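Local coordinates for peptidase M16 domain protein (Alicyclobacillus acidocaldarius subsp. acidocaldarius DSM 446, PDB 4XEA) that is a putative M16-family metallopeptidase that probably cleaves peptides and binds a nickel ion at its metal site, at residues A[268-273]-A[399-404]; A[305-310]-A[314-319]. All coordinates share one frame; numbering follows the deposited sequence. Where two conformers were deposited one is given.

Contact 1: A[268-273]-A[399-404]; sequences LIEQDT and LERANA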
loop_
_atom_site.group_PDB
_atom_site.type_symbol
_atom_site.label_atom_id
_atom_site.label_comp_id
_atom_site.label_asym_id
_atom_site.label_seq_id
_atom_site.Cartn_x
_atom_site.Cartn_y
_atom_site.Cartn_z
ATOM N N LEU A 268 -21.948 16.259 3.370
ATOM C CA LEU A 268 -21.218 15.181 2.752
ATOM C C LEU A 268 -20.217 14.599 3.737
ATOM O O LEU A 268 -20.101 13.376 3.862
ATOM C CB LEU A 268 -20.503 15.679 1.501
ATOM C CG LEU A 268 -19.629 14.649 0.774
ATOM C CD1 LEU A 268 -19.704 14.852 -0.744
ATOM C CD2 LEU A 268 -18.210 14.781 1.252
ATOM N N ILE A 269 -19.518 15.473 4.453
ATOM C CA ILE A 269 -18.548 15.060 5.480
ATOM C C ILE A 269 -19.251 14.203 6.526
ATOM O O ILE A 269 -18.728 13.155 6.972
ATOM C CB ILE A 269 -17.857 16.254 6.165
ATOM C CG1 ILE A 269 -16.841 16.978 5.237
ATOM C CG2 ILE A 269 -17.152 15.793 7.460
ATOM C CD1 ILE A 269 -16.438 18.453 5.677
ATOM N N GLU A 270 -20.419 14.653 6.969
ATOM C CA GLU A 270 -21.127 13.928 8.022
ATOM C C GLU A 270 -21.590 12.550 7.526
ATOM O O GLU A 270 -21.491 11.544 8.229
ATOM C CB GLU A 270 -22.325 14.767 8.537
ATOM C CG GLU A 270 -22.985 14.248 9.819
ATOM C CD GLU A 270 -23.939 13.060 9.594
ATOM O OE1 GLU A 270 -24.350 12.836 8.427
ATOM O OE2 GLU A 270 -24.270 12.365 10.593
ATOM N N GLN A 271 -22.154 12.517 6.339
ATOM C CA GLN A 271 -22.733 11.264 5.810
ATOM C C GLN A 271 -21.625 10.238 5.475
ATOM O O GLN A 271 -21.772 9.050 5.739
ATOM C CB GLN A 271 -23.563 11.588 4.581
ATOM C CG GLN A 271 -24.410 10.450 4.053
ATOM C CD GLN A 271 -25.389 10.942 3.021
ATOM O OE1 GLN A 271 -26.279 11.718 3.336
ATOM N NE2 GLN A 271 -25.235 10.495 1.795
ATOM N N ASP A 272 -20.529 10.718 4.899
ATOM C CA ASP A 272 -19.347 9.875 4.607
ATOM C C ASP A 272 -18.720 9.285 5.906
ATOM O O ASP A 272 -18.397 8.080 5.992
ATOM C CB ASP A 272 -18.337 10.711 3.817
ATOM C CG ASP A 272 -17.234 9.881 3.148
ATOM O OD1 ASP A 272 -17.433 8.695 2.809
ATOM O OD2 ASP A 272 -16.138 10.459 2.943
ATOM N N THR A 273 -18.589 10.126 6.926
ATOM C CA THR A 273 -18.022 9.690 8.188
ATOM C C THR A 273 -18.935 8.680 8.870
ATOM O O THR A 273 -18.482 7.636 9.326
ATOM C CB THR A 273 -17.762 10.873 9.122
ATOM O OG1 THR A 273 -16.876 11.769 8.456
ATOM C CG2 THR A 273 -17.105 10.420 10.413
ATOM N N LEU A 399 -26.062 6.696 18.180
ATOM C CA LEU A 399 -26.719 5.449 17.749
ATOM C C LEU A 399 -28.018 5.734 16.977
ATOM O O LEU A 399 -28.334 5.040 16.002
ATOM C CB LEU A 399 -27.013 4.531 18.969
ATOM C CG LEU A 399 -27.643 3.144 18.717
ATOM C CD1 LEU A 399 -26.775 2.245 17.837
ATOM C CD2 LEU A 399 -27.987 2.434 20.073
ATOM N N GLU A 400 -28.787 6.742 17.406
ATOM C CA GLU A 400 -30.013 7.129 16.661
ATOM C C GLU A 400 -29.674 7.532 15.234
ATOM O O GLU A 400 -30.300 7.091 14.245
ATOM C CB GLU A 400 -30.711 8.299 17.372
ATOM C CG GLU A 400 -31.928 8.909 16.625
ATOM C CD GLU A 400 -32.716 9.893 17.506
ATOM O OE1 GLU A 400 -32.236 11.027 17.732
ATOM O OE2 GLU A 400 -33.803 9.522 18.013
ATOM N N ARG A 401 -28.667 8.372 15.113
ATOM C CA ARG A 401 -28.214 8.768 13.770
ATOM C C ARG A 401 -27.706 7.559 12.959
ATOM O O ARG A 401 -28.009 7.439 11.771
ATOM C CB ARG A 401 -27.197 9.910 13.867
ATOM C CG ARG A 401 -26.588 10.361 12.561
ATOM C CD ARG A 401 -27.620 10.759 11.478
ATOM N NE ARG A 401 -26.922 11.086 10.232
ATOM C CZ ARG A 401 -27.416 10.898 9.004
ATOM N NH1 ARG A 401 -28.632 10.388 8.814
ATOM N NH2 ARG A 401 -26.676 11.203 7.958
ATOM N N ALA A 402 -26.996 6.634 13.597
ATOM C CA ALA A 402 -26.541 5.416 12.886
ATOM C C ALA A 402 -27.745 4.590 12.420
ATOM O O ALA A 402 -27.744 4.084 11.287
ATOM C CB ALA A 402 -25.619 4.570 13.756
ATOM N N ASN A 403 -28.772 4.461 13.265
ATOM C CA ASN A 403 -30.000 3.772 12.839
ATOM C C ASN A 403 -30.717 4.510 11.698
ATOM O O ASN A 403 -31.128 3.867 10.735
ATOM C CB ASN A 403 -30.953 3.484 14.014
ATOM C CG ASN A 403 -30.470 2.313 14.909
ATOM O OD1 ASN A 403 -30.254 1.190 14.442
ATOM N ND2 ASN A 403 -30.307 2.584 16.193
ATOM N N ALA A 404 -30.845 5.840 11.779
ATOM C CA ALA A 404 -31.519 6.599 10.713
ATOM C C ALA A 404 -30.785 6.449 9.383
ATOM O O ALA A 404 -31.403 6.290 8.326
ATOM C CB ALA A 404 -31.662 8.082 11.086
#
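Glu-270 and Arg-401 reach toward each other from opposite directions, one from each of two helices. The guanidinium presents its side, not its end: NE and NH2 each take one oxygen of the carboxylate, a side-on, two-pronged salt bridge. NE donates to OE2 of Glu-270 over 3.0 Å and is almost straight, at 174°, while NH2 of Arg-401 reaches OE1 of Glu-270 at 2.9 Å, a little more bent. Both oxygens are approached on their syn side, and both lie near the guanidinium plane. The two flat groups are nevertheless not coplanar; the planes are twisted 31° apart, so the nitrogens come in somewhat out of the carboxylate plane. Two bonds to two different atoms fix the rotation of both groups at once. Arg-401 leaves its helix with CG anti to the backbone N and then bends at chi2 (55°), which turns the edge carrying NE and NH2 to the carboxylate; CG itself passes 3.6 Å from OE2 of Glu-270. Beside the pair, the backbone of Gln-271 skirts NH2, its CA 4.5 Å from that nitrogen, but its amide turns elsewhere, NE2 bonding to Tyr-307. The remaining nitrogen of Arg-401, NH1, has a long, weak ion pair with Glu-408. Little else joins the segments, whose nearest CA atoms, in Gln-271 and Ala-402, are 9.9 Å apart. The bridge thus spans helix 265-283, whose 268-273 belongs to the M16 inactive-domain region, and helix 399-409 at the surface, with Val-393 of helix 387-396 against Glu-270 and strand 304-309 against Leu-268, Gln-271 and Asp-272.

Contact 2: A[305-310]-A[314-319]; sequences ANYQLS and GYTLVG
Asn-306 and Leu-317 exchange a pair of backbone hydrogen bonds, Asn-306 N to Leu-317 O at 2.8 Å and Leu-317 N to Asn-306 O at 2.9 Å; Gln-308 and Tyr-315 do the same. Between these lies the non-hydrogen-bonded pair Tyr-307 and Thr-316, where CA of Thr-316 makes a CA-H...O contact with O of Asn-306. A water donates to OD1 of Asn-306 and to O of Leu-317. These are the two arms of a beta hairpin, strands 304-309 and 314-321, at one margin of the five-stranded mixed sheet; strand 252-258 pairs with the far side of 314-321. Among side-chain contacts, CB of Gln-308 sits over one face of the Tyr-315 ring, 3.9 Å from its centroid, a CH-pi contact. The ring stands there because CG lies between the backbone N and the carbonyl carbon (chi1 55°), and its OH bonds to Tyr-149. With an alanine here, CB of Gln-308 would probably lose the ring face it rests on, and the hydroxyl of Tyr-149 its partner. On the face that carries Ala-305, Tyr-307, Thr-316 and Val-318, OG1 of Thr-316, bonded to His-409, meets the edge of the Tyr-307 ring, 3.3 Å from CD1. CB of Ala-305 touches CG2 of Val-318 at 3.7 Å.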
loop_
_atom_site.group_PDB
_atom_site.type_symbol
_atom_site.label_atom_id
_atom_site.label_comp_id
_atom_site.label_asym_id
_atom_site.label_seq_id
_atom_site.Cartn_x
_atom_site.Cartn_y
_atom_site.Cartn_z
ATOM N N ALA A 305 -15.924 -3.398 2.595
ATOM C CA ALA A 305 -17.121 -2.584 2.468
ATOM C C ALA A 305 -16.615 -1.148 2.345
ATOM O O ALA A 305 -15.796 -0.699 3.172
ATOM C CB ALA A 305 -17.991 -2.724 3.661
ATOM N N ASN A 306 -17.070 -0.458 1.305
ATOM C CA ASN A 306 -16.614 0.888 0.983
ATOM C C ASN A 306 -17.795 1.778 0.611
ATOM O O ASN A 306 -18.827 1.301 0.116
ATOM C CB ASN A 306 -15.630 0.855 -0.198
ATOM C CG ASN A 306 -14.301 0.111 0.151
ATOM O OD1 ASN A 306 -14.075 -1.014 -0.292
ATOM N ND2 ASN A 306 -13.476 0.723 0.989
ATOM N N TYR A 307 -17.611 3.083 0.802
ATOM C CA TYR A 307 -18.673 4.048 0.483
ATOM C C TYR A 307 -18.096 5.141 -0.367
ATOM O O TYR A 307 -16.986 5.628 -0.084
ATOM C CB TYR A 307 -19.143 4.662 1.787
ATOM C CG TYR A 307 -20.302 5.609 1.640
ATOM C CD1 TYR A 307 -21.530 5.163 1.218
ATOM C CD2 TYR A 307 -20.184 6.970 1.989
ATOM C CE1 TYR A 307 -22.607 6.036 1.063
ATOM C CE2 TYR A 307 -21.277 7.843 1.879
ATOM C CZ TYR A 307 -22.469 7.385 1.424
ATOM O OH TYR A 307 -23.549 8.236 1.295
ATOM N N GLN A 308 -18.853 5.591 -1.354
ATOM C CA GLN A 308 -18.400 6.657 -2.232
ATOM C C GLN A 308 -19.492 7.717 -2.305
ATOM O O GLN A 308 -20.606 7.390 -2.653
ATOM C CB GLN A 308 -18.118 6.084 -3.621
ATOM C CG GLN A 308 -17.591 7.111 -4.612
ATOM C CD GLN A 308 -16.070 7.242 -4.583
ATOM O OE1 GLN A 308 -15.348 6.249 -4.682
ATOM N NE2 GLN A 308 -15.583 8.477 -4.452
ATOM N N LEU A 309 -19.166 8.981 -1.999
ATOM C CA LEU A 309 -20.154 10.064 -1.985
ATOM C C LEU A 309 -19.560 11.296 -2.658
ATOM O O LEU A 309 -18.405 11.696 -2.378
ATOM C CB LEU A 309 -20.577 10.407 -0.548
ATOM C CG LEU A 309 -21.744 11.409 -0.357
ATOM C CD1 LEU A 309 -23.016 11.015 -1.112
ATOM C CD2 LEU A 309 -21.963 11.561 1.140
ATOM N N SER A 310 -20.362 11.873 -3.539
ATOM C CA SER A 310 -19.970 13.015 -4.350
ATOM C C SER A 310 -21.184 13.972 -4.362
ATOM O O SER A 310 -22.225 13.671 -3.774
ATOM C CB SER A 310 -19.680 12.479 -5.760
ATOM O OG SER A 310 -19.104 13.421 -6.589
ATOM N N GLY A 314 -24.039 8.879 -4.971
ATOM C CA GLY A 314 -23.307 8.117 -3.976
ATOM C C GLY A 314 -23.732 6.660 -3.950
ATOM O O GLY A 314 -24.865 6.318 -4.337
ATOM N N TYR A 315 -22.839 5.802 -3.456
ATOM C CA TYR A 315 -23.179 4.369 -3.291
ATOM C C TYR A 315 -22.314 3.656 -2.264
ATOM O O TYR A 315 -21.197 4.104 -1.961
ATOM C CB TYR A 315 -23.044 3.628 -4.617
ATOM C CG TYR A 315 -21.711 3.757 -5.299
ATOM C CD1 TYR A 315 -20.626 2.923 -4.960
ATOM C CD2 TYR A 315 -21.491 4.732 -6.271
ATOM C CE1 TYR A 315 -19.379 3.081 -5.557
ATOM C CE2 TYR A 315 -20.263 4.853 -6.885
ATOM C CZ TYR A 315 -19.216 4.045 -6.518
ATOM O OH TYR A 315 -17.996 4.188 -7.113
ATOM N N THR A 316 -22.862 2.547 -1.745
ATOM C CA THR A 316 -22.123 1.581 -0.922
ATOM C C THR A 316 -21.830 0.335 -1.766
ATOM O O THR A 316 -22.692 -0.077 -2.595
ATOM C CB THR A 316 -22.998 1.183 0.301
ATOM O OG1 THR A 316 -23.330 2.357 1.044
ATOM C CG2 THR A 316 -22.323 0.156 1.172
ATOM N N LEU A 317 -20.620 -0.233 -1.590
ATOM C CA LEU A 317 -20.218 -1.517 -2.150
ATOM C C LEU A 317 -19.630 -2.443 -1.098
ATOM O O LEU A 317 -18.759 -2.024 -0.297
ATOM C CB LEU A 317 -19.089 -1.318 -3.143
ATOM C CG LEU A 317 -19.374 -0.550 -4.409
ATOM C CD1 LEU A 317 -18.066 -0.645 -5.272
ATOM C CD2 LEU A 317 -20.601 -1.143 -5.131
ATOM N N VAL A 318 -20.048 -3.702 -1.120
ATOM C CA VAL A 318 -19.524 -4.708 -0.213
ATOM C C VAL A 318 -19.287 -5.976 -1.001
ATOM O O VAL A 318 -20.128 -6.369 -1.820
ATOM C CB VAL A 318 -20.537 -5.034 0.917
ATOM C CG1 VAL A 318 -19.983 -6.116 1.883
ATOM C CG2 VAL A 318 -20.915 -3.765 1.688
ATOM N N GLY A 319 -18.183 -6.651 -0.729
ATOM C CA GLY A 319 -17.967 -7.968 -1.330
ATOM C C GLY A 319 -16.512 -8.296 -1.522
ATOM O O GLY A 319 -15.648 -7.749 -0.848
HETATM O O HOH W 1 -15.877 -2.689 -1.649
#

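How the contacts relate
From the N terminus, the chain first passes the nickel site, then enters the later part of the molecule and reaches helix 265-283, where 268-273 begins contact 1. It goes on to strand 304-309, turns within a few residues and returns along 314-321, so contact 2 closes a tight local loop. Only after a long, mainly helical excursion does helix 399-409 bring 399-404 back to close contact 1; contact 2 is therefore nested inside that much larger loop, and the two do not cross. Their centres are 14 Å apart, and Gln-271 and Tyr-307 join them, with Asp-272 packing on Tyr-307 and Leu-268 on Leu-309. Helix 265-283 thus ties the hairpin to the last helix, 399-409.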